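Local coordinates for protein EreC (Klebsiella pneumoniae, PDB 6XCQ) that probably hydrolyses the lactone ester of erythromycin and related macrolides, giving its host resistance to these antibiotics, at residues 257-261 / 280-284; 340-346 / 421-427. The protein carries 1 engineered substitution. All coordinates share one frame; numbering follows the deposited sequence.

Contact 1. Residues 257-261 / 280-284; sequences YTLET and VRDSY
Val280 meets Tyr257 through its CG1 branch, which is anti to the backbone N (chi1 162°) and lies 3.7 Å from Tyr257 CD2, oblique to the ring. The same methyl comes within 4.0 Å of Glu260 CG, the two side chains crossing at about a right angle. The Glu260 carboxylate turns elsewhere, to a salt bridge with Arg263. Next, Arg281 offers only its root: CB sits 4.0 Å from Thr261 OG1, while the extended chain leads its guanidinium away to Glu98 and Asp156. That threonine hydroxyl is already committed, donating to Tyr257 O one turn back, and this oxygen also takes the Thr261 backbone N-H from the opposite face of its plane. Ser283 supplies the polar link. Its OG, folded back between backbone N and carbonyl carbon (chi1 72°), donates to Val280 O and accepts from a water at 2.9 Å; the water is also hydrogen-bonded to Tyr257 OH at 2.7 Å, in the plane of the ring. Tyr284 closes the row. Its CB packs 3.6 Å from Tyr257 CD2, and its CD1 rests over one face of the Tyr257 ring toward the rim, 3.6 Å from Tyr257 CG; the two ring planes are inclined at 44°. Leu157, from a loop, also touches Tyr257 and Thr261. The two nearly antiparallel segments, helical-hairpin neighbours, are thus joined by apolar packing round the Tyr257 ring, and their polar coupling is indirect: the single water bridge ties the phenol end to Ser283 at the less buried side.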
# COMPACT_ATOMS: atom_id res chain seq x y z
N TYR A 257 -2.77 -7.32 -14.04
CA TYR A 257 -1.54 -6.99 -13.31
C TYR A 257 -1.21 -8.05 -12.27
O TYR A 257 -0.04 -8.21 -11.91
CB TYR A 257 -1.68 -5.61 -12.68
CG TYR A 257 -1.33 -4.46 -13.62
CD1 TYR A 257 -2.23 -4.03 -14.60
CD2 TYR A 257 -0.10 -3.83 -13.54
CE1 TYR A 257 -1.90 -2.97 -15.47
CE2 TYR A 257 0.24 -2.79 -14.38
CZ TYR A 257 -0.66 -2.36 -15.35
OH TYR A 257 -0.28 -1.34 -16.17
N THR A 258 -2.21 -8.80 -11.80
CA THR A 258 -1.91 -9.89 -10.87
C THR A 258 -1.10 -10.99 -11.56
O THR A 258 -0.09 -11.46 -11.03
CB THR A 258 -3.19 -10.46 -10.27
OG1 THR A 258 -3.78 -9.47 -9.44
CG2 THR A 258 -2.87 -11.66 -9.42
N LEU A 259 -1.53 -11.40 -12.76
CA LEU A 259 -0.79 -12.42 -13.50
C LEU A 259 0.63 -11.96 -13.84
O LEU A 259 1.59 -12.73 -13.72
CB LEU A 259 -1.56 -12.81 -14.77
CG LEU A 259 -2.97 -13.40 -14.58
CD1 LEU A 259 -3.49 -14.09 -15.87
CD2 LEU A 259 -3.03 -14.38 -13.39
N GLU A 260 0.79 -10.71 -14.28
CA GLU A 260 2.13 -10.24 -14.62
C GLU A 260 3.01 -10.16 -13.37
O GLU A 260 4.19 -10.51 -13.41
CB GLU A 260 2.04 -8.89 -15.33
CG GLU A 260 3.39 -8.20 -15.58
CD GLU A 260 4.35 -9.00 -16.46
OE1 GLU A 260 3.97 -10.05 -17.02
OE2 GLU A 260 5.52 -8.55 -16.58
N THR A 261 2.43 -9.76 -12.24
CA THR A 261 3.19 -9.69 -11.00
C THR A 261 3.57 -11.09 -10.51
O THR A 261 4.68 -11.29 -10.00
CB THR A 261 2.40 -8.91 -9.95
OG1 THR A 261 2.31 -7.56 -10.38
CG2 THR A 261 3.11 -8.94 -8.57
N VAL A 280 6.15 -2.81 -11.82
CA VAL A 280 4.86 -3.03 -12.47
C VAL A 280 3.73 -2.95 -11.46
O VAL A 280 2.72 -2.28 -11.69
CB VAL A 280 4.87 -4.38 -13.22
CG1 VAL A 280 3.46 -4.83 -13.51
CG2 VAL A 280 5.65 -4.24 -14.53
N ARG A 281 3.87 -3.63 -10.32
CA ARG A 281 2.84 -3.51 -9.29
C ARG A 281 2.68 -2.07 -8.80
O ARG A 281 1.55 -1.60 -8.63
CB ARG A 281 3.15 -4.43 -8.10
CG ARG A 281 2.16 -4.27 -6.97
CD ARG A 281 2.52 -5.06 -5.74
NE ARG A 281 2.02 -4.38 -4.53
CZ ARG A 281 2.77 -3.68 -3.69
NH1 ARG A 281 4.09 -3.56 -3.88
NH2 ARG A 281 2.21 -3.11 -2.63
N ASP A 282 3.79 -1.36 -8.57
CA ASP A 282 3.64 0.02 -8.09
C ASP A 282 2.99 0.93 -9.13
O ASP A 282 2.35 1.92 -8.77
CB ASP A 282 4.98 0.65 -7.70
CG ASP A 282 5.38 0.34 -6.26
OD1 ASP A 282 5.34 -0.84 -5.87
OD2 ASP A 282 5.65 1.30 -5.51
N SER A 283 3.16 0.64 -10.42
CA SER A 283 2.49 1.50 -11.39
C SER A 283 0.99 1.20 -11.43
O SER A 283 0.20 2.10 -11.68
CB SER A 283 3.11 1.36 -12.78
OG SER A 283 2.81 0.11 -13.38
N TYR A 284 0.60 -0.05 -11.18
CA TYR A 284 -0.81 -0.35 -10.97
C TYR A 284 -1.40 0.49 -9.85
O TYR A 284 -2.41 1.18 -10.04
CB TYR A 284 -1.00 -1.84 -10.67
CG TYR A 284 -2.44 -2.17 -10.37
CD1 TYR A 284 -3.34 -2.37 -11.41
CD2 TYR A 284 -2.90 -2.24 -9.06
CE1 TYR A 284 -4.67 -2.66 -11.16
CE2 TYR A 284 -4.23 -2.54 -8.80
CZ TYR A 284 -5.10 -2.75 -9.86
OH TYR A 284 -6.43 -3.04 -9.62
O HOH W 1 2.31 -0.75 -16.12

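Contact 2. Residues 340-346 / 421-427; sequences AIAFTHL and FDAIVCV
Phe421 CG stands anti to its carbonyl carbon (chi1 -61°), which lays the ring over Ala342 so that Ala342 CB makes a CH-pi contact with the centre of one face, 3.6 Å from the Phe421 ring centroid. Phe343 takes the same first-torsion class and lies side by side with Val425, whose CB and CG1 sit above one face of the Phe343 ring. Val425 CG2 reaches back toward the start of the strand, meeting Ile341 CG2 at 3.6 Å while still touching Phe343 CE1. On the face of Ala342 and Ile424, Thr344 OG1 is anti to its backbone N (chi1 -170°) and hydrogen-bonds Glu380; this leaves CG2 as the branch facing Cys426 SG, at 3.8 Å. Leu346 CD2 covers the same sulfur from beyond the strand end. Backbone bonds knit the two parallel strands in alternation: Ala342 N to Ala423 O, Val425 N to Ala342 O at 2.8 Å, Thr344 N to Val425 O at 2.7 Å, Val427 N to Thr344 O, and Leu346 N to Val427 O. Ahead of the ladder, Asp422 N reaches Ala340 O at 2.9 Å, and Asp422 OD2 takes Ala340 N in return, on its anti side; Lys312 pairs with the same carboxylate. Strand 338-345 is flanked on its other edge by strand 62-65, and strand 423-427 by the antiparallel strand 392-396. Helix 73-90 packs on Phe343 from one face of this mixed sheet; helix 379-387 and strand 405-408 cover the other, over Ile424, Cys426, Ala342 and Thr344.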
# COMPACT_ATOMS: atom_id res chain seq x y z
N ALA A 340 4.48 13.02 0.15
CA ALA A 340 4.95 11.75 0.72
C ALA A 340 5.69 12.01 2.03
O ALA A 340 6.69 12.73 2.05
CB ALA A 340 5.87 11.02 -0.26
N ILE A 341 5.22 11.38 3.10
CA ILE A 341 5.87 11.50 4.40
C ILE A 341 6.47 10.14 4.75
O ILE A 341 5.74 9.17 4.97
CB ILE A 341 4.90 11.99 5.49
CG1 ILE A 341 4.14 13.23 4.99
CG2 ILE A 341 5.68 12.28 6.78
CD1 ILE A 341 3.18 13.83 5.99
N ALA A 342 7.80 10.05 4.73
CA ALA A 342 8.49 8.84 5.16
C ALA A 342 8.51 8.74 6.68
O ALA A 342 8.55 9.75 7.38
CB ALA A 342 9.92 8.82 4.63
N PHE A 343 8.46 7.50 7.19
CA PHE A 343 8.60 7.21 8.61
C PHE A 343 9.87 6.41 8.81
O PHE A 343 10.06 5.39 8.14
CB PHE A 343 7.44 6.36 9.16
CG PHE A 343 6.14 7.08 9.33
CD1 PHE A 343 5.81 8.19 8.56
CD2 PHE A 343 5.21 6.60 10.23
CE1 PHE A 343 4.57 8.83 8.71
CE2 PHE A 343 3.98 7.23 10.39
CZ PHE A 343 3.67 8.35 9.62
N THR A 344 10.73 6.82 9.74
CA THR A 344 11.89 6.02 10.07
C THR A 344 12.05 5.99 11.60
O THR A 344 11.17 6.42 12.34
CB THR A 344 13.14 6.52 9.33
OG1 THR A 344 14.19 5.55 9.50
CG2 THR A 344 13.58 7.89 9.84
N HIS A 345 13.18 5.45 12.08
CA HIS A 345 13.30 5.21 13.51
C HIS A 345 14.77 5.12 13.91
O HIS A 345 15.65 4.89 13.08
CB HIS A 345 12.59 3.91 13.93
CG HIS A 345 13.27 2.68 13.41
ND1 HIS A 345 14.24 2.01 14.12
CD2 HIS A 345 13.15 2.03 12.22
CE1 HIS A 345 14.68 0.99 13.41
NE2 HIS A 345 14.04 0.98 12.25
N LEU A 346 15.00 5.25 15.22
CA LEU A 346 16.34 5.22 15.79
C LEU A 346 16.62 3.94 16.58
O LEU A 346 17.63 3.87 17.30
CB LEU A 346 16.56 6.44 16.70
CG LEU A 346 16.33 7.82 16.09
CD1 LEU A 346 16.75 8.90 17.08
CD2 LEU A 346 17.11 7.98 14.79
N PHE A 421 11.07 12.68 -0.69
CA PHE A 421 9.99 12.83 0.27
C PHE A 421 9.78 14.31 0.56
O PHE A 421 10.70 15.12 0.41
CB PHE A 421 10.28 12.07 1.57
CG PHE A 421 10.43 10.60 1.36
CD1 PHE A 421 9.30 9.79 1.26
CD2 PHE A 421 11.68 10.03 1.20
CE1 PHE A 421 9.43 8.42 1.05
CE2 PHE A 421 11.80 8.67 0.98
CZ PHE A 421 10.66 7.87 0.90
N ASP A 422 8.58 14.65 1.01
CA ASP A 422 8.29 16.02 1.43
C ASP A 422 8.59 16.25 2.90
O ASP A 422 8.98 17.36 3.27
CB ASP A 422 6.82 16.37 1.15
CG ASP A 422 6.50 16.40 -0.34
OD1 ASP A 422 6.76 17.43 -0.99
OD2 ASP A 422 6.02 15.37 -0.86
N ALA A 423 8.43 15.23 3.75
CA ALA A 423 8.74 15.34 5.17
C ALA A 423 9.17 13.98 5.68
O ALA A 423 8.99 12.96 5.01
CB ALA A 423 7.55 15.86 5.99
N ILE A 424 9.76 13.96 6.88
CA ILE A 424 10.20 12.73 7.54
C ILE A 424 9.68 12.72 8.97
O ILE A 424 9.80 13.72 9.70
CB ILE A 424 11.73 12.56 7.57
CG1 ILE A 424 12.39 12.96 6.24
CG2 ILE A 424 12.07 11.12 7.93
CD1 ILE A 424 12.23 11.93 5.12
N VAL A 425 9.15 11.57 9.38
CA VAL A 425 8.73 11.29 10.75
C VAL A 425 9.68 10.24 11.30
O VAL A 425 9.88 9.19 10.68
CB VAL A 425 7.27 10.80 10.77
CG1 VAL A 425 6.85 10.30 12.12
CG2 VAL A 425 6.34 11.89 10.28
N CYS A 426 10.25 10.50 12.47
CA CYS A 426 11.22 9.57 13.04
C CYS A 426 10.87 9.29 14.49
O CYS A 426 10.77 10.22 15.30
CB CYS A 426 12.64 10.14 12.91
SG CYS A 426 13.92 9.00 13.51
N VAL A 427 10.65 8.01 14.82
CA VAL A 427 10.24 7.60 16.16
C VAL A 427 11.45 6.99 16.88
O VAL A 427 12.46 6.68 16.23
CB VAL A 427 9.05 6.61 16.09
CG1 VAL A 427 7.86 7.27 15.36
CG2 VAL A 427 9.48 5.31 15.39

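In the fold
The chain lays down the edge strand 33-36, then strands 62-65, 94-97 and 151-154, before a series of helices leads to helix 244-267. Contact 1 closes a short connection there, joining that helix to helix 279-295 as a helical hairpin. From its end the chain returns to the sheet with strand 301-304 and reaches strand 338-345, where contact 2 opens. Its much longer excursion, which includes helix 379-387 and strands 392-396 and 405-408, ends when strand 423-427 inserts between 392-396 and 338-345. The two closures follow in series, neither nesting nor crossing, on opposite sides of the chain's centre, their centres about 26 Å apart: one pairs two helices, the other two neighbouring parallel strands of the mixed sheet.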